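Long-range contacts in FAD-dependent oxidoreductase (PDB 3M9V), which is a flavoprotein of the acyl-CoA dehydrogenase family that binds dTDP and probably oxidises a dTDP-linked sugar intermediate on the way to D-kijanose: residues Gly66-Gly74 with Leu106-Arg117; Val78-Val86 with Gly312-Ala320. One frame throughout, in Å; residues are numbered along the deposited sequence.

Interaction 1: Gly66-Gly74 with Leu106-Arg117. With TYD (thymidine-5'-diphosphate), chain B.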
loop_
_atom_site.group_PDB
_atom_site.type_symbol
_atom_site.label_atom_id
_atom_site.label_comp_id
_atom_site.label_asym_id
_atom_site.label_seq_id
_atom_site.Cartn_x
_atom_site.Cartn_y
_atom_site.Cartn_z
ATOM N N GLY A 66 6.591 36.572 18.991
ATOM C CA GLY A 66 6.153 37.625 18.078
ATOM C C GLY A 66 6.693 37.496 16.665
ATOM O O GLY A 66 6.715 38.465 15.898
ATOM N N ALA A 67 7.122 36.293 16.279
ATOM C CA ALA A 67 7.812 36.152 14.995
ATOM C C ALA A 67 6.914 36.536 13.827
ATOM O O ALA A 67 7.397 37.042 12.806
ATOM C CB ALA A 67 8.342 34.693 14.771
ATOM N N THR A 68 5.624 36.232 13.934
ATOM C CA THR A 68 4.703 36.492 12.828
ATOM C C THR A 68 3.879 37.781 13.020
ATOM O O THR A 68 2.881 38.044 12.329
ATOM C CB THR A 68 3.752 35.293 12.579
ATOM O OG1 THR A 68 3.125 34.935 13.819
ATOM C CG2 THR A 68 4.538 34.055 12.083
ATOM N N VAL A 69 4.283 38.600 13.986
ATOM C CA VAL A 69 3.705 39.937 14.099
ATOM C C VAL A 69 4.357 40.838 13.050
ATOM O O VAL A 69 5.567 40.778 12.852
ATOM C CB VAL A 69 3.938 40.511 15.516
ATOM C CG1 VAL A 69 3.485 41.971 15.574
ATOM C CG2 VAL A 69 3.184 39.651 16.544
ATOM N N PRO A 70 3.572 41.669 12.353
ATOM C CA PRO A 70 4.088 42.608 11.348
ATOM C C PRO A 70 5.273 43.433 11.886
ATOM O O PRO A 70 5.278 43.855 13.048
ATOM C CB PRO A 70 2.896 43.519 11.115
ATOM C CG PRO A 70 1.722 42.604 11.274
ATOM C CD PRO A 70 2.104 41.687 12.434
ATOM N N ALA A 71 6.314 43.637 11.085
ATOM C CA ALA A 71 7.390 44.511 11.545
ATOM C C ALA A 71 6.890 45.913 11.939
ATOM O O ALA A 71 7.405 46.506 12.883
ATOM C CB ALA A 71 8.523 44.588 10.520
ATOM N N GLU A 72 5.870 46.425 11.261
ATOM C CA GLU A 72 5.255 47.687 11.664
ATOM C C GLU A 72 4.989 47.701 13.162
ATOM O O GLU A 72 5.037 48.777 13.746
ATOM C CB GLU A 72 3.905 47.931 10.973
ATOM C CG GLU A 72 3.941 48.200 9.468
ATOM C CD GLU A 72 3.932 46.952 8.576
ATOM O OE1 GLU A 72 3.295 47.035 7.500
ATOM O OE2 GLU A 72 4.551 45.905 8.900
ATOM N N LEU A 73 4.691 46.563 13.789
ATOM C CA LEU A 73 4.299 46.574 15.189
ATOM C C LEU A 73 5.433 46.125 16.088
ATOM O O LEU A 73 5.221 45.934 17.284
ATOM C CB LEU A 73 3.026 45.772 15.451
ATOM C CG LEU A 73 1.842 46.310 14.647
ATOM C CD1 LEU A 73 0.604 45.492 14.899
ATOM C CD2 LEU A 73 1.525 47.719 15.098
ATOM N N GLY A 74 6.615 45.962 15.504
ATOM C CA GLY A 74 7.779 45.524 16.249
ATOM C C GLY A 74 8.085 44.038 16.192
ATOM O O GLY A 74 8.984 43.579 16.901
ATOM N N LEU A 106 2.120 31.119 16.315
ATOM C CA LEU A 106 2.589 31.673 15.043
ATOM C C LEU A 106 1.454 31.894 14.052
ATOM O O LEU A 106 1.401 32.903 13.351
ATOM C CB LEU A 106 3.714 30.855 14.401
ATOM C CG LEU A 106 4.934 30.686 15.319
ATOM C CD1 LEU A 106 6.118 30.158 14.539
ATOM C CD2 LEU A 106 5.334 32.013 15.916
ATOM N N SER A 107 0.542 30.942 13.937
ATOM C CA SER A 107 -0.454 31.163 12.908
ATOM C C SER A 107 -1.460 32.212 13.371
ATOM O O SER A 107 -2.027 32.904 12.528
ATOM C CB SER A 107 -1.215 29.882 12.579
ATOM O OG SER A 107 -1.873 29.478 13.754
ATOM N N ARG A 108 -1.714 32.321 14.673
ATOM C CA ARG A 108 -2.520 33.438 15.174
ATOM C C ARG A 108 -1.895 34.813 14.857
ATOM O O ARG A 108 -2.612 35.781 14.561
ATOM C CB ARG A 108 -2.863 33.202 16.653
ATOM C CG ARG A 108 -3.860 34.160 17.299
ATOM C CD ARG A 108 -5.210 34.259 16.598
ATOM N NE ARG A 108 -5.993 33.054 16.805
ATOM C CZ ARG A 108 -7.207 32.852 16.307
ATOM N NH1 ARG A 108 -7.839 31.713 16.575
ATOM N NH2 ARG A 108 -7.781 33.791 15.564
ATOM N N GLY A 109 -0.566 34.900 14.843
ATOM C CA GLY A 109 0.129 36.104 14.376
ATOM C C GLY A 109 -0.318 36.521 12.979
ATOM O O GLY A 109 -0.573 37.701 12.687
ATOM N N LEU A 110 -0.434 35.527 12.103
ATOM C CA LEU A 110 -0.858 35.722 10.725
ATOM C C LEU A 110 -2.333 36.064 10.580
ATOM O O LEU A 110 -2.661 36.920 9.764
ATOM C CB LEU A 110 -0.574 34.470 9.884
ATOM C CG LEU A 110 0.883 33.996 9.828
ATOM C CD1 LEU A 110 0.942 32.659 9.036
ATOM C CD2 LEU A 110 1.748 35.072 9.139
ATOM N N THR A 111 -3.239 35.436 11.316
ATOM C CA THR A 111 -4.629 35.813 11.058
ATOM C C THR A 111 -4.991 37.116 11.782
ATOM O O THR A 111 -5.875 37.843 11.322
ATOM C CB THR A 111 -5.596 34.688 11.470
ATOM O OG1 THR A 111 -5.316 34.330 12.828
ATOM C CG2 THR A 111 -5.363 33.456 10.625
ATOM N N LEU A 112 -4.338 37.420 12.907
ATOM C CA LEU A 112 -4.568 38.699 13.566
ATOM C C LEU A 112 -3.993 39.813 12.712
ATOM O O LEU A 112 -4.607 40.871 12.657
ATOM C CB LEU A 112 -4.011 38.799 14.986
ATOM C CG LEU A 112 -4.880 38.080 16.022
ATOM C CD1 LEU A 112 -4.190 38.181 17.386
ATOM C CD2 LEU A 112 -6.341 38.557 16.028
ATOM N N GLY A 113 -2.838 39.575 12.095
ATOM C CA GLY A 113 -2.251 40.514 11.145
ATOM C C GLY A 113 -3.166 40.850 9.978
ATOM O O GLY A 113 -3.143 41.948 9.412
ATOM N N TYR A 114 -4.017 39.910 9.598
ATOM C CA TYR A 114 -4.971 40.197 8.546
ATOM C C TYR A 114 -6.183 40.962 9.078
ATOM O O TYR A 114 -6.790 41.769 8.368
ATOM C CB TYR A 114 -5.424 38.851 7.977
ATOM C CG TYR A 114 -6.465 38.960 6.890
ATOM C CD1 TYR A 114 -6.099 38.831 5.549
ATOM C CD2 TYR A 114 -7.799 39.197 7.207
ATOM C CE1 TYR A 114 -7.055 38.920 4.551
ATOM C CE2 TYR A 114 -8.765 39.298 6.213
ATOM C CZ TYR A 114 -8.372 39.174 4.894
ATOM O OH TYR A 114 -9.311 39.270 3.896
ATOM N N GLU A 115 -6.583 40.686 10.313
ATOM C CA GLU A 115 -7.644 41.475 10.946
ATOM C C GLU A 115 -7.204 42.935 11.079
ATOM O O GLU A 115 -7.935 43.865 10.751
ATOM C CB GLU A 115 -7.934 40.938 12.347
ATOM C CG GLU A 115 -8.628 39.587 12.372
ATOM C CD GLU A 115 -10.065 39.720 11.899
ATOM O OE1 GLU A 115 -10.815 38.724 11.895
ATOM O OE2 GLU A 115 -10.466 40.849 11.550
ATOM N N TRP A 116 -5.983 43.114 11.568
ATOM C CA TRP A 116 -5.350 44.418 11.684
ATOM C C TRP A 116 -5.371 45.244 10.391
ATOM O O TRP A 116 -5.680 46.435 10.424
ATOM C CB TRP A 116 -3.921 44.251 12.211
ATOM C CG TRP A 116 -3.204 45.551 12.444
ATOM C CD1 TRP A 116 -3.592 46.545 13.297
ATOM C CD2 TRP A 116 -1.998 46.012 11.818
ATOM N NE1 TRP A 116 -2.706 47.589 13.242
ATOM C CE2 TRP A 116 -1.718 47.296 12.343
ATOM C CE3 TRP A 116 -1.118 45.464 10.880
ATOM C CZ2 TRP A 116 -0.601 48.041 11.966
ATOM C CZ3 TRP A 116 -0.015 46.210 10.496
ATOM C CH2 TRP A 116 0.231 47.487 11.033
ATOM N N ARG A 117 -5.076 44.628 9.251
ATOM C CA ARG A 117 -4.971 45.339 7.979
ATOM C C ARG A 117 -6.311 45.421 7.253
ATOM O O ARG A 117 -6.473 46.296 6.409
ATOM C CB ARG A 117 -4.005 44.614 7.035
ATOM C CG ARG A 117 -2.526 44.725 7.379
ATOM C CD ARG A 117 -1.693 43.923 6.393
ATOM N NE ARG A 117 -0.500 43.293 6.962
ATOM C CZ ARG A 117 0.679 43.897 7.111
ATOM N NH1 ARG A 117 1.726 43.249 7.614
ATOM N NH2 ARG A 117 0.827 45.169 6.748
HETATM P PA TYD B . -10.509 30.897 11.515
HETATM O O1A TYD B . -10.904 31.148 12.958
HETATM O O2A TYD B . -9.674 29.687 11.137
HETATM O O3A TYD B . -11.823 30.938 10.593
HETATM P PB TYD B . -13.235 30.692 11.322
HETATM O O1B TYD B . -12.942 29.577 12.309
HETATM O O2B TYD B . -14.030 30.250 10.110
HETATM O O3B TYD B . -13.553 32.060 11.899
HETATM O "O5'" TYD B . -9.862 32.214 10.845
HETATM C "C5'" TYD B . -10.591 33.422 10.637
HETATM C "C4'" TYD B . -9.402 34.373 10.593
HETATM O "O4'" TYD B . -8.646 34.182 9.404
HETATM C "C3'" TYD B . -9.763 35.845 10.647
HETATM O "O3'" TYD B . -9.218 36.222 11.913
HETATM C "C2'" TYD B . -8.878 36.495 9.595
HETATM C "C1'" TYD B . -8.007 35.394 8.996
HETATM N N1 TYD B . -8.028 35.458 7.528
HETATM C C2 TYD B . -6.892 35.463 6.833
HETATM O O2 TYD B . -5.797 35.429 7.445
HETATM N N3 TYD B . -6.937 35.526 5.484
HETATM C C4 TYD B . -8.118 35.567 4.823
HETATM O O4 TYD B . -8.129 35.621 3.575
HETATM C C5 TYD B . -9.305 35.565 5.536
HETATM C C5M TYD B . -10.667 35.621 4.897
HETATM C C6 TYD B . -9.219 35.504 6.920
#
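Thr68 sets its OG1 between its own backbone N and carbonyl carbon (chi1 52°), and that turn drives the hydroxyl into helix 96-118, where it donates to Leu106 O at 2.7 Å. The hydroxyl lies in the plane of that carbonyl, on a lone pair, and the same oxygen also takes a weak bond from Leu110 N. Gly109 permits the approach: its CA lies 3.3 Å from Thr68 OG1, and a CB there would clash with the hydroxyl. Trp116, its CG anti to the backbone N (chi1 -177°), swings its indole toward the short 3-10 turn 71-73. Leu73 CD1 stands over the six-membered ring of Trp116, 4.0 Å from the centroid and 14° off the normal, a CH-pi contact, while Pro70 CB reaches Trp116 CZ3 at 4.0 Å. At the exposed end Arg117 NH2 meets Glu72 OE1 at 3.2 Å in a salt bridge; the oxygen lies near the guanidinium plane, but the nitrogen approaches from above the carboxylate plane. The same helix supplies one wall of the dTDP pocket: Tyr114 lays a ring face on the thymine, CD1 3.4 Å from N3 of dTDP, and Glu115 OE1 accepts from the deoxyribose O3' of dTDP at 3.0 Å, with Arg242 as its second partner. Were Tyr114 an alanine, the thymine would probably lose this stacking surface and be able to shift in its pocket. The loop thus holds the helix through Thr68, Pro70 and Leu73, the last two against Trp116, while Thr111, Tyr114 and Glu115 serve the nucleotide; helix 81-94 packs on Thr68 and Leu110, helix 121-136 on Val69 and Leu73, and helix 253-260 on Leu110 and Thr111.

Interaction 2: Val78-Val86 with Gly312-Ala320; sequences VDRLYDVAV and GSALTAADA
Tyr82 and Leu315 bring the two backbones to 5.1 Å, CA to CA, where the first turns of helix 81-94 meet helix 291-323. The axes of segments 81-86 and 312-320 approach to 8.9 Å, with N-to-C directions 144° apart, an inclined antiparallel crossing. Arg80 holds the N-cap position, but the first amides after it are taken by Asp319. Leu81 N donates to Asp319 OD1 at 2.7 Å, on the syn lone pair, and Tyr82 N to Asp319 OD2 at 2.9 Å, 24° out of the carboxylate plane. With both oxygens engaged the carboxylate can hardly rotate, and the helix N-terminus would probably stabilise its negative charge. Two waters add to the grip: one bridges Asp79 O and Asp319 OD1, the other donates to Asp319 OD2 and is weakly held by Arg80 NH1. Beyond this polar end Tyr82, CG anti to its backbone N (chi1 -176°), lies alongside Thr316 as a knob among Gly312, Leu315, Thr316 and Asp319; its ring edge faces Gly312 O, 3.6 Å from Tyr82 CE1, and its hydroxyl bonds Leu16 N. Leu315 CD1 and Ala85 CB are tight at 3.3 Å, and Leu81 CD1 meets Ala318 CB at 4.1 Å. This is helix-to-helix packing with a carboxylate from one helix accepting the first two amides of another, joining the N-terminal and C-terminal helical domains of the acyl-CoA dehydrogenase fold.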
loop_
_atom_site.group_PDB
_atom_site.type_symbol
_atom_site.label_atom_id
_atom_site.label_comp_id
_atom_site.label_asym_id
_atom_site.label_seq_id
_atom_site.Cartn_x
_atom_site.Cartn_y
_atom_site.Cartn_z
ATOM N N VAL A 78 7.630 37.766 9.934
ATOM C CA VAL A 78 7.450 36.543 9.143
ATOM C C VAL A 78 6.026 36.531 8.613
ATOM O O VAL A 78 5.057 36.631 9.362
ATOM C CB VAL A 78 7.764 35.252 9.928
ATOM C CG1 VAL A 78 7.500 34.012 9.054
ATOM C CG2 VAL A 78 9.225 35.297 10.381
ATOM N N ASP A 79 5.869 36.460 7.300
ATOM C CA ASP A 79 4.516 36.478 6.771
ATOM C C ASP A 79 4.274 35.390 5.735
ATOM O O ASP A 79 3.170 35.369 5.201
ATOM C CB ASP A 79 4.200 37.842 6.163
ATOM C CG ASP A 79 5.015 38.094 4.914
ATOM O OD1 ASP A 79 6.017 37.402 4.629
ATOM O OD2 ASP A 79 4.635 39.016 4.181
ATOM N N ARG A 80 5.218 34.477 5.488
ATOM C CA ARG A 80 4.912 33.317 4.643
ATOM C C ARG A 80 4.563 32.062 5.444
ATOM O O ARG A 80 5.306 31.646 6.340
ATOM C CB ARG A 80 6.132 32.916 3.819
ATOM C CG ARG A 80 6.655 33.899 2.786
ATOM C CD ARG A 80 5.661 34.294 1.730
ATOM N NE ARG A 80 6.316 35.347 0.953
ATOM C CZ ARG A 80 7.020 35.138 -0.154
ATOM N NH1 ARG A 80 7.133 33.919 -0.666
ATOM N NH2 ARG A 80 7.572 36.161 -0.788
ATOM N N LEU A 81 3.476 31.401 5.052
ATOM C CA LEU A 81 3.171 30.110 5.663
ATOM C C LEU A 81 4.320 29.122 5.454
ATOM O O LEU A 81 4.624 28.265 6.288
ATOM C CB LEU A 81 1.866 29.584 5.068
ATOM C CG LEU A 81 0.621 30.366 5.543
ATOM C CD1 LEU A 81 -0.438 30.128 4.475
ATOM C CD2 LEU A 81 0.123 29.913 6.923
ATOM N N TYR A 82 4.930 29.212 4.281
ATOM C CA TYR A 82 5.999 28.302 3.936
ATOM C C TYR A 82 7.090 28.504 4.973
ATOM O O TYR A 82 7.605 27.524 5.474
ATOM C CB TYR A 82 6.522 28.616 2.540
ATOM C CG TYR A 82 7.583 27.668 2.023
ATOM C CD1 TYR A 82 7.210 26.621 1.175
ATOM C CD2 TYR A 82 8.918 27.826 2.361
ATOM C CE1 TYR A 82 8.131 25.729 0.661
ATOM C CE2 TYR A 82 9.863 26.928 1.845
ATOM C CZ TYR A 82 9.444 25.908 0.994
ATOM O OH TYR A 82 10.304 25.011 0.409
ATOM N N ASP A 83 7.484 29.732 5.299
ATOM C CA ASP A 83 8.557 29.839 6.274
ATOM C C ASP A 83 8.151 29.435 7.681
ATOM O O ASP A 83 9.021 28.962 8.419
ATOM C CB ASP A 83 9.149 31.248 6.348
ATOM C CG ASP A 83 9.970 31.563 5.116
ATOM O OD1 ASP A 83 10.210 30.625 4.333
ATOM O OD2 ASP A 83 10.384 32.715 4.933
ATOM N N VAL A 84 6.888 29.664 8.048
ATOM C CA VAL A 84 6.438 29.206 9.344
ATOM C C VAL A 84 6.542 27.682 9.375
ATOM O O VAL A 84 6.959 27.097 10.377
ATOM C CB VAL A 84 4.968 29.620 9.610
ATOM C CG1 VAL A 84 4.458 28.961 10.906
ATOM C CG2 VAL A 84 4.838 31.139 9.725
ATOM N N ALA A 85 6.173 27.008 8.282
ATOM C CA ALA A 85 6.256 25.532 8.307
ATOM C C ALA A 85 7.724 25.089 8.389
ATOM O O ALA A 85 8.040 24.078 9.028
ATOM C CB ALA A 85 5.569 24.931 7.069
ATOM N N VAL A 86 8.646 25.841 7.789
ATOM C CA VAL A 86 10.064 25.429 7.836
ATOM C C VAL A 86 10.568 25.536 9.269
ATOM O O VAL A 86 11.278 24.667 9.782
ATOM C CB VAL A 86 10.942 26.286 6.929
ATOM C CG1 VAL A 86 12.458 25.977 7.167
ATOM C CG2 VAL A 86 10.594 25.993 5.453
ATOM N N GLY A 312 5.450 21.153 0.994
ATOM C CA GLY A 312 6.095 22.360 0.487
ATOM C C GLY A 312 5.307 23.007 -0.627
ATOM O O GLY A 312 5.101 24.212 -0.594
ATOM N N SER A 313 4.836 22.253 -1.619
ATOM C CA SER A 313 4.143 22.877 -2.751
ATOM C C SER A 313 2.777 23.437 -2.328
ATOM O O SER A 313 2.350 24.460 -2.850
ATOM C CB SER A 313 3.883 21.865 -3.882
ATOM O OG SER A 313 5.100 21.275 -4.304
ATOM N N ALA A 314 2.060 22.747 -1.446
ATOM C CA ALA A 314 0.743 23.253 -1.033
ATOM C C ALA A 314 0.971 24.512 -0.198
ATOM O O ALA A 314 0.138 25.418 -0.229
ATOM C CB ALA A 314 0.051 22.212 -0.161
ATOM N N LEU A 315 2.090 24.585 0.523
ATOM C CA LEU A 315 2.408 25.808 1.266
ATOM C C LEU A 315 2.790 26.981 0.363
ATOM O O LEU A 315 2.377 28.123 0.583
ATOM C CB LEU A 315 3.464 25.556 2.346
ATOM C CG LEU A 315 2.854 24.744 3.498
ATOM C CD1 LEU A 315 3.929 24.064 4.303
ATOM C CD2 LEU A 315 1.997 25.622 4.424
ATOM N N THR A 316 3.544 26.693 -0.695
ATOM C CA THR A 316 3.861 27.734 -1.676
ATOM C C THR A 316 2.609 28.238 -2.369
ATOM O O THR A 316 2.431 29.447 -2.480
ATOM C CB THR A 316 4.782 27.159 -2.743
ATOM O OG1 THR A 316 6.020 26.836 -2.106
ATOM C CG2 THR A 316 5.022 28.180 -3.864
ATOM N N ALA A 317 1.766 27.308 -2.815
ATOM C CA ALA A 317 0.512 27.661 -3.444
ATOM C C ALA A 317 -0.385 28.441 -2.489
ATOM O O ALA A 317 -1.040 29.393 -2.902
ATOM C CB ALA A 317 -0.192 26.414 -3.931
ATOM N N ALA A 318 -0.461 28.022 -1.229
ATOM C CA ALA A 318 -1.301 28.733 -0.276
ATOM C C ALA A 318 -0.821 30.171 -0.060
ATOM O O ALA A 318 -1.664 31.070 0.040
ATOM C CB ALA A 318 -1.393 27.988 1.059
ATOM N N ASP A 319 0.488 30.392 0.009
ATOM C CA ASP A 319 1.067 31.726 0.172
ATOM C C ASP A 319 0.725 32.637 -1.015
ATOM O O ASP A 319 0.365 33.801 -0.809
ATOM C CB ASP A 319 2.595 31.626 0.317
ATOM C CG ASP A 319 3.046 31.398 1.754
ATOM O OD1 ASP A 319 2.276 31.754 2.681
ATOM O OD2 ASP A 319 4.169 30.874 1.993
ATOM N N ALA A 320 0.835 32.126 -2.249
ATOM C CA ALA A 320 0.443 32.846 -3.470
ATOM C C ALA A 320 -1.031 33.238 -3.455
ATOM O O ALA A 320 -1.362 34.396 -3.684
ATOM C CB ALA A 320 0.767 32.035 -4.756
HETATM O O HOH W 1 1.242 34.077 3.532
HETATM O O HOH W 2 5.759 30.905 -0.054
#

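Helix 81-94 links the two: its first turns belong to interaction 2, and it packs against interaction 1. Three residues separate 66-74 from 78-86, and the contacts touch: Ala67 O lies 3.0 Å from Val78 N, a probable hydrogen bond, and Leu110 CD1 packs on Leu81 CD2 at 3.6 Å. Interaction 1 stays within the N-terminal domain and runs from a buried threonine end to an exposed salt bridge, fitted by glycines and an indole. Interaction 2 is the more buried and spans two domains, its polarity concentrated in one carboxylate that accepts two backbone amides. The nucleotide lies directly against 106-117, whereas the side chain of Leu81 in interaction 2 is about 8 Å from it.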